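Long-range contacts in proteasome accessory factor B/C (PafBC) (Paenarthrobacter aurescens, PDB 6SJ9), which acts as a transcriptional regulator of the bacterial DNA damage response, probably binding DNA through its winged helix-turn-helix domains: residues 146-152 / 594-598; 174-180 / 201-207; 180-184 / 224-230; 230-234 / 412-416; 321-327 / 637-642. One frame throughout, in Å; residues are numbered along the deposited sequence. Where two conformers were deposited one is given.

Interaction 1: residues 146-152 / 594-598; sequences AGQAFDD and RQGAG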
# COMPACT_ATOMS: atom_id res chain seq x y z
N ALA A 146 -8.73 8.22 8.87
CA ALA A 146 -9.18 9.32 8.02
C ALA A 146 -8.10 10.39 7.85
O ALA A 146 -7.52 10.87 8.83
CB ALA A 146 -10.43 9.94 8.64
N GLY A 147 -7.80 10.73 6.59
CA GLY A 147 -6.81 11.77 6.34
C GLY A 147 -7.17 13.10 6.99
O GLY A 147 -6.29 13.82 7.48
N GLN A 148 -8.47 13.45 7.00
CA GLN A 148 -8.91 14.74 7.53
C GLN A 148 -8.71 14.82 9.06
O GLN A 148 -8.18 15.81 9.58
CB GLN A 148 -10.38 14.99 7.18
CG GLN A 148 -10.78 16.41 7.58
CD GLN A 148 -10.00 17.46 6.77
OE1 GLN A 148 -9.93 17.37 5.53
NE2 GLN A 148 -9.37 18.41 7.46
N ALA A 149 -9.11 13.78 9.78
CA ALA A 149 -8.93 13.74 11.24
C ALA A 149 -7.47 13.80 11.61
O ALA A 149 -7.06 14.48 12.58
CB ALA A 149 -9.57 12.48 11.82
N PHE A 150 -6.65 13.13 10.81
CA PHE A 150 -5.22 13.24 11.00
C PHE A 150 -4.76 14.66 10.78
O PHE A 150 -3.95 15.18 11.57
CB PHE A 150 -4.49 12.31 10.04
CG PHE A 150 -3.31 11.66 10.66
CD1 PHE A 150 -2.09 12.28 10.61
CD2 PHE A 150 -3.43 10.43 11.27
CE1 PHE A 150 -1.00 11.69 11.21
CE2 PHE A 150 -2.35 9.81 11.86
CZ PHE A 150 -1.13 10.45 11.83
N ASP A 151 -5.15 15.26 9.64
CA ASP A 151 -4.76 16.64 9.38
C ASP A 151 -5.21 17.57 10.50
O ASP A 151 -4.50 18.51 10.85
CB ASP A 151 -5.30 17.16 8.05
CG ASP A 151 -4.66 16.46 6.80
OD1 ASP A 151 -3.63 15.74 6.91
OD2 ASP A 151 -5.18 16.67 5.67
N ASP A 152 -6.39 17.32 11.08
CA ASP A 152 -6.94 18.26 12.07
C ASP A 152 -6.19 18.18 13.39
O ASP A 152 -5.84 19.22 13.97
CB ASP A 152 -8.43 18.00 12.28
CG ASP A 152 -9.23 18.42 11.09
OD1 ASP A 152 -8.85 19.41 10.39
OD2 ASP A 152 -10.29 17.82 10.91
N ARG A 594 -16.79 16.31 4.88
CA ARG A 594 -15.58 16.79 5.54
C ARG A 594 -14.83 15.64 6.19
O ARG A 594 -13.61 15.49 6.01
CB ARG A 594 -15.91 17.84 6.60
CG ARG A 594 -14.63 18.42 7.19
CD ARG A 594 -14.81 19.45 8.32
NE ARG A 594 -13.54 20.19 8.39
CZ ARG A 594 -12.44 19.80 9.05
NH1 ARG A 594 -12.43 18.67 9.75
NH2 ARG A 594 -11.33 20.55 8.99
N GLN A 595 -15.57 14.72 6.81
CA GLN A 595 -14.94 13.61 7.48
C GLN A 595 -14.10 12.79 6.53
O GLN A 595 -13.00 12.36 6.90
CB GLN A 595 -15.98 12.71 8.12
CG GLN A 595 -15.47 11.83 9.25
CD GLN A 595 -16.61 11.21 10.03
OE1 GLN A 595 -17.78 11.50 9.76
NE2 GLN A 595 -16.28 10.34 10.99
N GLY A 596 -14.58 12.61 5.29
CA GLY A 596 -13.89 11.88 4.22
C GLY A 596 -13.11 12.71 3.18
O GLY A 596 -12.80 12.22 2.09
N ALA A 597 -12.80 13.96 3.49
CA ALA A 597 -12.18 14.81 2.49
C ALA A 597 -10.83 14.25 2.04
O ALA A 597 -10.39 14.51 0.92
CB ALA A 597 -12.04 16.24 3.04
N GLY A 598 -10.15 13.51 2.92
CA GLY A 598 -8.86 12.89 2.58
C GLY A 598 -8.88 11.92 1.41
O GLY A 598 -7.83 11.68 0.78
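G147, in the first turn of helix 147-159, meets G598 backbone to backbone, their CA atoms 4.4 Å apart, where the loop leaves the type I turn of R594-A597. With no side chain on either residue, the two chains can come this close. Farther along the helix, R594 and D152 reach toward each other from opposite directions and form a two-pronged, end-on salt bridge: R594 NH1 to D152 OD2 at 2.6 Å and R594 NH2 to D152 OD1 at 3.1 Å. Both carboxylate oxygens lie close to the guanidinium plane; the bonds are almost straight and arrive on the syn side, 18° out of the carboxylate plane. This joins helix 147-159 of the first WYL domain to the second WCX domain, a ferredoxin-like module more than 400 residues on in sequence. Q148 fills the angle between helix and loop. Its CG stands opposite the backbone N and a bend at chi2 (65°) brings the amide over one face of the R594 guanidinium, tilted 61° to it, with Q148 CD 3.8 Å above the plane near its rim. Q148 NE2 donates to D152 OD1 (3.1 Å) from above the carboxylate. OD1 takes two donors from opposite faces of its plane, which should hold the carboxylate against rotation. The other end of the amide, Q148 OE1, touches A597 CB at 3.5 Å, while Q595 O packs against CB of A146 and Q148.

Interaction 2: residues 174-180 / 201-207; sequences REEVREV and RGAKRVF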
# COMPACT_ATOMS: atom_id res chain seq x y z
N ARG A 174 -23.09 6.37 26.07
CA ARG A 174 -23.58 7.45 25.23
C ARG A 174 -22.48 8.05 24.35
O ARG A 174 -21.29 8.02 24.68
CB ARG A 174 -24.18 8.56 26.11
CG ARG A 174 -23.18 9.43 26.87
CD ARG A 174 -22.38 8.70 27.96
NE ARG A 174 -21.91 9.63 29.00
CZ ARG A 174 -21.09 9.30 29.99
NH1 ARG A 174 -20.64 8.06 30.10
NH2 ARG A 174 -20.71 10.22 30.88
N GLU A 175 -22.91 8.57 23.20
CA GLU A 175 -22.05 9.41 22.39
C GLU A 175 -21.85 10.71 23.14
O GLU A 175 -22.81 11.31 23.62
CB GLU A 175 -22.65 9.66 21.01
CG GLU A 175 -21.96 10.77 20.24
CD GLU A 175 -22.46 10.89 18.81
OE1 GLU A 175 -23.32 10.07 18.40
OE2 GLU A 175 -21.98 11.79 18.08
N GLU A 176 -20.61 11.15 23.24
CA GLU A 176 -20.27 12.24 24.14
C GLU A 176 -19.22 13.12 23.48
O GLU A 176 -18.28 12.62 22.85
CB GLU A 176 -19.75 11.68 25.47
CG GLU A 176 -19.42 12.70 26.53
CD GLU A 176 -18.88 12.03 27.79
OE1 GLU A 176 -18.72 10.79 27.77
OE2 GLU A 176 -18.61 12.75 28.78
N VAL A 177 -19.43 14.44 23.58
CA VAL A 177 -18.48 15.40 23.03
C VAL A 177 -17.36 15.59 24.04
O VAL A 177 -17.61 15.93 25.20
CB VAL A 177 -19.18 16.74 22.73
CG1 VAL A 177 -18.19 17.78 22.23
CG2 VAL A 177 -20.28 16.53 21.68
N ARG A 178 -16.13 15.38 23.60
CA ARG A 178 -14.97 15.49 24.47
C ARG A 178 -14.18 16.75 24.10
O ARG A 178 -14.10 17.11 22.91
CB ARG A 178 -14.09 14.26 24.31
CG ARG A 178 -14.85 12.91 24.42
CD ARG A 178 -15.47 12.76 25.80
NE ARG A 178 -14.45 12.50 26.82
CZ ARG A 178 -14.05 11.26 27.16
NH1 ARG A 178 -13.11 11.03 28.09
NH2 ARG A 178 -14.62 10.22 26.56
N GLU A 179 -13.61 17.40 25.11
CA GLU A 179 -12.82 18.61 24.94
C GLU A 179 -11.40 18.24 25.30
O GLU A 179 -11.13 17.91 26.47
CB GLU A 179 -13.28 19.74 25.86
CG GLU A 179 -14.79 19.99 25.89
CD GLU A 179 -15.27 20.74 24.67
OE1 GLU A 179 -16.46 20.63 24.36
OE2 GLU A 179 -14.45 21.43 24.01
N VAL A 180 -10.52 18.27 24.31
CA VAL A 180 -9.21 17.67 24.45
C VAL A 180 -8.14 18.66 24.02
O VAL A 180 -8.25 19.31 22.98
CB VAL A 180 -9.16 16.36 23.63
CG1 VAL A 180 -7.80 15.78 23.61
CG2 VAL A 180 -10.13 15.34 24.22
N ARG A 201 -12.47 15.58 32.04
CA ARG A 201 -12.04 14.72 33.12
C ARG A 201 -10.85 15.31 33.89
O ARG A 201 -10.50 14.78 34.94
CB ARG A 201 -11.65 13.35 32.58
CG ARG A 201 -12.79 12.34 32.39
CD ARG A 201 -13.92 12.81 31.48
NE ARG A 201 -14.76 11.68 31.09
CZ ARG A 201 -15.81 11.77 30.28
NH1 ARG A 201 -16.50 10.67 29.99
NH2 ARG A 201 -16.18 12.94 29.78
N GLY A 202 -10.25 16.39 33.40
CA GLY A 202 -9.07 16.95 34.04
C GLY A 202 -7.91 15.97 34.16
O GLY A 202 -7.07 16.12 35.05
N ALA A 203 -7.85 14.98 33.28
CA ALA A 203 -6.76 14.02 33.28
C ALA A 203 -6.48 13.60 31.85
O ALA A 203 -7.29 13.80 30.94
CB ALA A 203 -7.07 12.79 34.13
N LYS A 204 -5.34 12.95 31.68
CA LYS A 204 -5.03 12.47 30.36
C LYS A 204 -5.93 11.30 29.98
O LYS A 204 -6.39 10.54 30.84
CB LYS A 204 -3.54 12.11 30.31
CG LYS A 204 -3.20 10.72 30.71
CD LYS A 204 -1.73 10.64 31.06
CE LYS A 204 -1.44 9.42 31.95
NZ LYS A 204 -0.15 9.64 32.67
N ARG A 205 -6.18 11.16 28.68
CA ARG A 205 -7.07 10.13 28.15
C ARG A 205 -6.58 9.73 26.77
O ARG A 205 -5.91 10.51 26.08
CB ARG A 205 -8.53 10.58 28.03
CG ARG A 205 -9.27 10.79 29.35
CD ARG A 205 -9.63 9.41 29.91
NE ARG A 205 -10.40 9.47 31.15
CZ ARG A 205 -9.92 9.94 32.31
NH1 ARG A 205 -8.68 10.42 32.36
NH2 ARG A 205 -10.68 9.90 33.42
N VAL A 206 -6.85 8.48 26.42
CA VAL A 206 -6.52 7.92 25.13
C VAL A 206 -7.82 7.63 24.38
O VAL A 206 -8.77 7.08 24.95
CB VAL A 206 -5.66 6.66 25.28
CG1 VAL A 206 -5.11 6.29 23.92
CG2 VAL A 206 -4.55 6.90 26.27
N PHE A 207 -7.87 8.08 23.14
CA PHE A 207 -9.03 7.96 22.28
C PHE A 207 -8.66 7.14 21.05
O PHE A 207 -7.72 7.49 20.34
CB PHE A 207 -9.48 9.36 21.86
CG PHE A 207 -9.81 10.25 23.03
CD1 PHE A 207 -11.05 10.17 23.67
CD2 PHE A 207 -8.86 11.11 23.54
CE1 PHE A 207 -11.36 10.99 24.75
CE2 PHE A 207 -9.16 11.96 24.60
CZ PHE A 207 -10.40 11.90 25.21
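R201 and E176 form a salt bridge between strand 175-188 and the turn before strand 203-208 of the first WYL domain, an Sm-like fold; both strands pair with strand 191-198, not with each other, and the axes of the short segments come no closer than 9.6 Å. The arginine grips the carboxylate end-on, R201 NH2 to E176 OE2 at 2.6 Å and R201 NH1 to E176 OE1 at 3.1 Å. The extended E176 comes from the opposite direction and meets the guanidinium at its edge. That leaves a face of R201 for R178, whose guanidinium lies flat on it, centres 3.6 Å apart and planes 13° from parallel. Two bends, at chi2 (-62°) and chi3 (-72°), fold R178 back into this position. Its opposite face is closed by the rim of F207, with F207 CE1 3.6 Å from R178 CZ and the ring nearly upright to the guanidinium, so R178 is held flat between an arginine and a phenylalanine edge. Two like charges stacked this closely are probably made tolerable by their separate acids: E176 for R201, and D198 of strand 191-198, which forms a salt bridge with R178. Behind this layer, Y167 and F165 of strand 163-168 set F207 through edge-to-face contacts. Deeper in, V180 comes at the same ring from the opposite direction, V180 CG2 touching F207 CE2 at 3.5 Å.

Interaction 3: residues 180-184 / 224-230; sequences VEPWG and FHPPKDF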
# COMPACT_ATOMS: atom_id res chain seq x y z
N VAL A 180 -10.52 18.27 24.31
CA VAL A 180 -9.21 17.67 24.45
C VAL A 180 -8.14 18.66 24.02
O VAL A 180 -8.25 19.31 22.98
CB VAL A 180 -9.16 16.36 23.63
CG1 VAL A 180 -7.80 15.78 23.61
CG2 VAL A 180 -10.13 15.34 24.22
N GLU A 181 -7.04 18.66 24.75
CA GLU A 181 -5.81 19.28 24.31
C GLU A 181 -4.89 18.19 23.76
O GLU A 181 -4.40 17.34 24.54
CB GLU A 181 -5.15 20.02 25.49
CG GLU A 181 -6.07 21.14 26.04
CD GLU A 181 -5.60 21.76 27.35
OE1 GLU A 181 -4.50 21.39 27.84
OE2 GLU A 181 -6.31 22.62 27.90
N PRO A 182 -4.64 18.14 22.45
CA PRO A 182 -3.98 16.94 21.85
C PRO A 182 -2.48 16.94 22.12
O PRO A 182 -1.80 17.94 21.88
CB PRO A 182 -4.27 17.07 20.36
CG PRO A 182 -4.45 18.65 20.18
CD PRO A 182 -5.17 19.07 21.42
N TRP A 183 -1.98 15.83 22.68
CA TRP A 183 -0.55 15.65 22.92
C TRP A 183 0.13 14.79 21.88
O TRP A 183 1.32 14.99 21.58
CB TRP A 183 -0.29 15.01 24.27
CG TRP A 183 -0.77 15.78 25.44
CD1 TRP A 183 -1.33 17.02 25.45
CD2 TRP A 183 -0.75 15.34 26.81
NE1 TRP A 183 -1.63 17.39 26.76
CE2 TRP A 183 -1.31 16.35 27.60
CE3 TRP A 183 -0.33 14.16 27.43
CZ2 TRP A 183 -1.43 16.25 28.99
CZ3 TRP A 183 -0.47 14.06 28.82
CH2 TRP A 183 -1.00 15.10 29.57
N GLY A 184 -0.59 13.84 21.32
CA GLY A 184 0.04 12.98 20.35
C GLY A 184 -0.93 12.03 19.69
O GLY A 184 -2.03 11.79 20.18
N PHE A 224 -3.38 26.29 24.10
CA PHE A 224 -2.93 25.46 25.21
C PHE A 224 -1.45 25.24 24.99
O PHE A 224 -0.93 25.47 23.90
CB PHE A 224 -3.68 24.13 25.25
CG PHE A 224 -3.19 23.15 24.26
CD1 PHE A 224 -3.59 23.22 22.93
CD2 PHE A 224 -2.37 22.10 24.65
CE1 PHE A 224 -3.16 22.32 22.01
CE2 PHE A 224 -1.94 21.18 23.74
CZ PHE A 224 -2.33 21.27 22.40
N HIS A 225 -0.77 24.78 26.04
CA HIS A 225 0.60 24.28 26.01
C HIS A 225 0.58 22.82 26.44
O HIS A 225 0.04 22.55 27.51
CB HIS A 225 1.48 25.08 27.03
CG HIS A 225 1.65 26.53 26.72
ND1 HIS A 225 2.22 26.98 25.54
CD2 HIS A 225 1.39 27.65 27.45
CE1 HIS A 225 2.26 28.30 25.55
NE2 HIS A 225 1.77 28.73 26.70
N PRO A 226 1.15 21.87 25.71
CA PRO A 226 1.30 20.53 26.26
C PRO A 226 2.34 20.52 27.37
O PRO A 226 3.25 21.36 27.40
CB PRO A 226 1.76 19.69 25.05
CG PRO A 226 2.46 20.67 24.18
CD PRO A 226 1.73 21.98 24.35
N PRO A 227 2.23 19.59 28.33
CA PRO A 227 3.18 19.55 29.47
C PRO A 227 4.58 19.18 28.98
O PRO A 227 4.73 18.43 28.02
CB PRO A 227 2.61 18.46 30.39
CG PRO A 227 1.89 17.57 29.51
CD PRO A 227 1.33 18.43 28.34
N LYS A 228 5.61 19.77 29.58
CA LYS A 228 6.97 19.48 29.11
C LYS A 228 7.33 18.03 29.35
O LYS A 228 7.96 17.39 28.50
CB LYS A 228 7.99 20.40 29.78
CG LYS A 228 8.90 21.17 28.78
CD LYS A 228 9.52 20.24 27.70
CE LYS A 228 10.44 20.99 26.69
NZ LYS A 228 11.00 20.09 25.59
N ASP A 229 6.94 17.47 30.49
CA ASP A 229 7.22 16.08 30.83
C ASP A 229 6.08 15.17 30.35
O ASP A 229 5.32 14.60 31.13
CB ASP A 229 7.46 15.95 32.33
CG ASP A 229 6.28 16.44 33.14
OD1 ASP A 229 5.60 17.39 32.67
OD2 ASP A 229 6.04 15.90 34.24
N PHE A 230 5.96 15.06 29.03
CA PHE A 230 4.97 14.19 28.39
C PHE A 230 5.67 13.17 27.50
O PHE A 230 6.31 13.55 26.51
CB PHE A 230 3.96 14.97 27.56
CG PHE A 230 3.40 14.16 26.40
CD1 PHE A 230 2.63 13.02 26.62
CD2 PHE A 230 3.63 14.58 25.09
CE1 PHE A 230 2.13 12.29 25.57
CE2 PHE A 230 3.12 13.87 24.01
CZ PHE A 230 2.36 12.71 24.25
O HOH W 1 -2.16 20.02 27.60
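W183 and G184 form a classic beta bulge opposite V195 in the WYL-domain sheet, and the loop 224-230 wraps over this part of the strand without a direct hydrogen bond between the two. Two residues of the loop hold W183. P227 lies over one indole face, P227 CD 3.8 Å from the centroid of the five-membered ring, a CH-pi contact. F230 meets the six-membered ring obliquely, with F230 CD1 3.3 Å from W183 CE3. The F230 ring also takes W183 CB over its face, 3.7 Å from the ring centroid, so the two interlock through methylene as well as rings. At the other end of the loop, F224 and E181 slide past each other in opposite directions, E181 CB over the F224 face, 3.9 Å from the centroid, another CH-pi contact. The first torsion of F224, 78°, puts CG between the backbone N and the carbonyl carbon and swings the ring against the strand. There its edge reaches P182 O, 3.4 Å from F224 CZ. E181 OE2 forms a salt bridge with R199, while OE1 turns to a water. That water lies in the plane of the indole, accepting from W183 NE1 at 2.8 Å and donating to E181 OE1 at 2.7 Å.

Interaction 4: residues 230-234 / 412-416; sequences FNARA and YISEH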
# COMPACT_ATOMS: atom_id res chain seq x y z
N PHE A 230 5.96 15.06 29.03
CA PHE A 230 4.97 14.19 28.39
C PHE A 230 5.67 13.17 27.50
O PHE A 230 6.31 13.55 26.51
CB PHE A 230 3.96 14.97 27.56
CG PHE A 230 3.40 14.16 26.40
CD1 PHE A 230 2.63 13.02 26.62
CD2 PHE A 230 3.63 14.58 25.09
CE1 PHE A 230 2.13 12.29 25.57
CE2 PHE A 230 3.12 13.87 24.01
CZ PHE A 230 2.36 12.71 24.25
N ASN A 231 5.56 11.90 27.85
CA ASN A 231 6.13 10.83 27.03
C ASN A 231 5.03 10.11 26.26
O ASN A 231 4.22 9.38 26.85
CB ASN A 231 6.93 9.86 27.89
CG ASN A 231 7.73 8.87 27.06
OD1 ASN A 231 7.75 8.94 25.82
ND2 ASN A 231 8.42 7.95 27.74
N ALA A 232 4.99 10.32 24.94
CA ALA A 232 3.95 9.67 24.13
C ALA A 232 4.14 8.16 24.05
O ALA A 232 3.16 7.41 24.11
CB ALA A 232 3.93 10.26 22.71
N ARG A 233 5.40 7.70 23.95
CA ARG A 233 5.65 6.27 23.80
C ARG A 233 5.28 5.50 25.06
O ARG A 233 4.72 4.40 24.98
CB ARG A 233 7.11 6.05 23.41
CG ARG A 233 7.55 4.58 23.38
CD ARG A 233 9.05 4.49 23.11
NE ARG A 233 9.54 3.12 23.12
CZ ARG A 233 10.75 2.76 22.69
NH1 ARG A 233 11.58 3.68 22.21
NH2 ARG A 233 11.12 1.49 22.73
N ALA A 234 5.60 6.05 26.23
CA ALA A 234 5.25 5.38 27.48
C ALA A 234 3.74 5.39 27.71
O ALA A 234 3.19 4.42 28.26
CB ALA A 234 5.96 6.05 28.66
N TYR A 412 8.27 9.36 15.35
CA TYR A 412 9.29 8.34 15.57
C TYR A 412 8.64 6.97 15.67
O TYR A 412 7.51 6.84 16.17
CB TYR A 412 10.19 8.66 16.80
CG TYR A 412 9.49 8.92 18.10
CD1 TYR A 412 8.76 10.09 18.32
CD2 TYR A 412 9.60 8.01 19.15
CE1 TYR A 412 8.13 10.33 19.53
CE2 TYR A 412 8.96 8.23 20.38
CZ TYR A 412 8.23 9.39 20.56
OH TYR A 412 7.60 9.60 21.78
N ILE A 413 9.33 6.00 15.09
CA ILE A 413 8.94 4.60 15.07
C ILE A 413 9.77 3.93 16.15
O ILE A 413 10.99 3.86 16.02
CB ILE A 413 9.17 3.99 13.68
CG1 ILE A 413 8.27 4.71 12.68
CG2 ILE A 413 8.88 2.53 13.68
CD1 ILE A 413 8.35 4.26 11.23
N SER A 414 9.15 3.59 17.27
CA SER A 414 9.87 3.12 18.44
C SER A 414 10.58 1.78 18.22
O SER A 414 10.04 0.86 17.59
CB SER A 414 8.93 3.06 19.65
OG SER A 414 7.85 2.19 19.41
N GLU A 415 11.84 1.72 18.65
CA GLU A 415 12.65 0.51 18.59
C GLU A 415 12.51 -0.26 19.91
O GLU A 415 13.01 0.19 20.95
CB GLU A 415 14.11 0.83 18.29
CG GLU A 415 15.08 -0.36 18.49
CD GLU A 415 15.07 -1.40 17.38
OE1 GLU A 415 15.99 -1.37 16.54
OE2 GLU A 415 14.15 -2.26 17.35
N HIS A 416 11.81 -1.39 19.86
CA HIS A 416 11.82 -2.40 20.92
C HIS A 416 13.14 -3.16 20.84
O HIS A 416 13.30 -4.06 20.01
CB HIS A 416 10.59 -3.28 20.76
CG HIS A 416 10.36 -3.72 19.35
ND1 HIS A 416 11.06 -4.75 18.77
CD2 HIS A 416 9.53 -3.24 18.40
CE1 HIS A 416 10.66 -4.89 17.51
NE2 HIS A 416 9.73 -3.99 17.27
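R233 carries a partly buried junction between the first turn of helix 232-237 and the residues leaving strand 410-413 in the PafC helix-turn-helix domain, whose hairpin 404-407/410-413 is consistent with a wing. Its chain is extended from CG to NE and runs past S414, so that S414 CB sits 3.4 Å above one face of the guanidinium. Beyond it, R233 NH2 donates to the carbonyl oxygen of E415 at 2.9 Å. The bond is bent: the nitrogen stands well above the carbonyl plane, and the oxygen lies 23° out of the guanidinium plane. Nearer the helix start, the hydroxyl of Y412 rests among backbone and methyl groups, with Y412 OH 3.8 Å from A232 CB and 3.6 Å from R233 N. That hydroxyl is hydrogen-bonded to E407 of the neighbouring strand. R233 N itself is capped weakly by N231 OD1. A leucine in place of R233 would probably strand the E415 carbonyl without this donor and cost S414 CB the flat guanidinium face against it. With one charged donor spent on a neutral carbonyl and the rest plain packing, the joint appears to depend on fit more than on charge pairing.

Interaction 5: residues 321-327 / 637-642; sequences FDDAPLP and GSVRIL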
# COMPACT_ATOMS: atom_id res chain seq x y z
N PHE A 321 -26.87 9.42 1.87
CA PHE A 321 -26.13 10.46 1.16
C PHE A 321 -26.52 10.50 -0.31
O PHE A 321 -26.67 11.58 -0.89
CB PHE A 321 -24.63 10.26 1.35
CG PHE A 321 -23.83 11.49 1.08
CD1 PHE A 321 -24.45 12.73 1.00
CD2 PHE A 321 -22.44 11.43 0.96
CE1 PHE A 321 -23.72 13.88 0.76
CE2 PHE A 321 -21.69 12.57 0.75
CZ PHE A 321 -22.33 13.80 0.64
N ASP A 322 -26.69 9.34 -0.94
CA ASP A 322 -27.17 9.30 -2.31
C ASP A 322 -28.59 9.88 -2.43
O ASP A 322 -28.99 10.34 -3.51
CB ASP A 322 -27.11 7.84 -2.76
CG ASP A 322 -27.58 7.62 -4.14
OD1 ASP A 322 -28.58 6.88 -4.30
OD2 ASP A 322 -26.94 8.13 -5.07
N ASP A 323 -29.37 9.84 -1.33
CA ASP A 323 -30.69 10.45 -1.33
C ASP A 323 -30.65 11.97 -1.22
O ASP A 323 -31.63 12.62 -1.61
CB ASP A 323 -31.55 9.87 -0.21
CG ASP A 323 -32.19 8.59 -0.63
OD1 ASP A 323 -32.28 8.39 -1.87
OD2 ASP A 323 -32.61 7.79 0.25
N ALA A 324 -29.57 12.52 -0.69
CA ALA A 324 -29.48 13.96 -0.50
C ALA A 324 -29.51 14.62 -1.88
O ALA A 324 -29.18 13.99 -2.88
CB ALA A 324 -28.21 14.33 0.26
N PRO A 325 -29.94 15.86 -1.97
CA PRO A 325 -29.98 16.49 -3.30
C PRO A 325 -28.57 16.76 -3.81
O PRO A 325 -27.61 16.91 -3.05
CB PRO A 325 -30.77 17.78 -3.06
CG PRO A 325 -30.51 18.09 -1.58
CD PRO A 325 -30.37 16.77 -0.89
N LEU A 326 -28.49 16.93 -5.14
CA LEU A 326 -27.22 17.04 -5.83
C LEU A 326 -26.71 18.47 -5.70
O LEU A 326 -27.45 19.41 -5.98
CB LEU A 326 -27.37 16.71 -7.32
CG LEU A 326 -27.87 15.32 -7.74
CD1 LEU A 326 -28.13 15.28 -9.24
CD2 LEU A 326 -26.93 14.23 -7.33
N PRO A 327 -25.46 18.67 -5.28
CA PRO A 327 -24.87 20.00 -5.32
C PRO A 327 -24.60 20.40 -6.76
O PRO A 327 -24.65 19.55 -7.67
CB PRO A 327 -23.56 19.82 -4.53
CG PRO A 327 -23.16 18.46 -4.88
CD PRO A 327 -24.45 17.66 -4.93
N GLY A 637 -21.18 6.59 3.69
CA GLY A 637 -21.74 7.92 3.80
C GLY A 637 -20.78 9.07 3.59
O GLY A 637 -21.23 10.20 3.41
N SER A 638 -19.48 8.85 3.58
CA SER A 638 -18.61 9.98 3.33
C SER A 638 -18.39 10.23 1.84
O SER A 638 -17.82 11.26 1.46
CB SER A 638 -17.28 9.77 4.04
OG SER A 638 -16.60 8.76 3.35
N VAL A 639 -18.92 9.35 0.99
CA VAL A 639 -18.77 9.43 -0.45
C VAL A 639 -20.10 9.19 -1.13
O VAL A 639 -20.89 8.35 -0.70
CB VAL A 639 -17.78 8.39 -0.99
CG1 VAL A 639 -17.48 8.70 -2.42
CG2 VAL A 639 -16.51 8.40 -0.18
N ARG A 640 -20.33 9.91 -2.23
CA ARG A 640 -21.41 9.59 -3.15
C ARG A 640 -20.91 9.85 -4.56
O ARG A 640 -19.98 10.64 -4.78
CB ARG A 640 -22.66 10.43 -2.81
CG ARG A 640 -22.45 11.95 -2.94
CD ARG A 640 -23.75 12.81 -2.61
NE ARG A 640 -24.92 12.49 -3.42
CZ ARG A 640 -25.99 13.29 -3.56
NH1 ARG A 640 -26.04 14.48 -2.96
NH2 ARG A 640 -27.02 12.88 -4.29
N ILE A 641 -21.52 9.16 -5.52
CA ILE A 641 -21.21 9.35 -6.93
C ILE A 641 -22.24 10.32 -7.52
O ILE A 641 -23.45 10.11 -7.39
CB ILE A 641 -21.21 8.01 -7.69
CG1 ILE A 641 -20.16 7.08 -7.12
CG2 ILE A 641 -20.86 8.25 -9.14
CD1 ILE A 641 -20.34 5.69 -7.56
N LEU A 642 -21.76 11.43 -8.10
CA LEU A 642 -22.61 12.39 -8.80
C LEU A 642 -22.75 12.09 -10.29
O LEU A 642 -23.86 12.07 -10.82
CB LEU A 642 -22.03 13.80 -8.61
CG LEU A 642 -21.84 14.20 -7.14
CD1 LEU A 642 -21.32 15.59 -7.00
CD2 LEU A 642 -23.15 14.08 -6.42
O HOH W 2 -25.29 10.41 -5.12
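F321 and R640 form the dense centre of this contact, where the C-terminal end of helix 305-323 meets edge strand 639-643 of the second WCX domain, a ferredoxin-like fold. R640 CD sits 3.5 Å over the middle of the F321 ring, only 11° off its normal, a well-centred CH-pi contact; F321 CD2 comes within 3.0 Å of G637 O. From there the arginine, bent at chi3 (-58°), passes across the C-terminal end of the helix. F321 O lies 3.2 Å above the guanidinium plane, at a poor angle to R640 NE; it accepts instead from A324 N. R640 NH1 donates to P325 O at 2.9 Å, and R640 NH2 reaches A324 O in a weak, bent bond. The carbonyl-rich end of a helix would favour a positive group here, even though R648 brings a like charge close to R640. With an alanine in place of R640 the F321 face would lose its methylene, and the A324 and P325 carbonyls would probably be left without these donors. The far side is looser: exposed L326 slides past L642, methyl to methyl at 3.9 Å, and P327 CG faces L642 CD1 at 4.0 Å. D322, turned aside, forms salt bridges with R648 and R652 of helix 645-659. It joins R640 through a water that accepts from R640 NE at 2.7 Å and donates to both D322 OD2 and I641 O.

Interactions 2, 3 and 4 reach the same sheet; 2 and 3 alternate along the chain, and 4 comes after both. Interactions 2 and 3 share V180 and strand 175-188, with centres 14 Å apart, and K204 CB packs on W183 CZ3 at 3.9 Å. Interactions 3 and 4 share F230, which ends 224-230 and begins 230-234; their centres are 15 Å apart. Interactions 1 and 5 both involve the second WCX domain and touch where G596 CA meets S638 CB at 4.0 Å; interaction 1 bridges from there to the WYL side. Interactions 4 and 5 lie farthest apart, centres 41 Å. The potassium ion is bound by L16, T18, I81, K83 and S85, residues outside all five contacts.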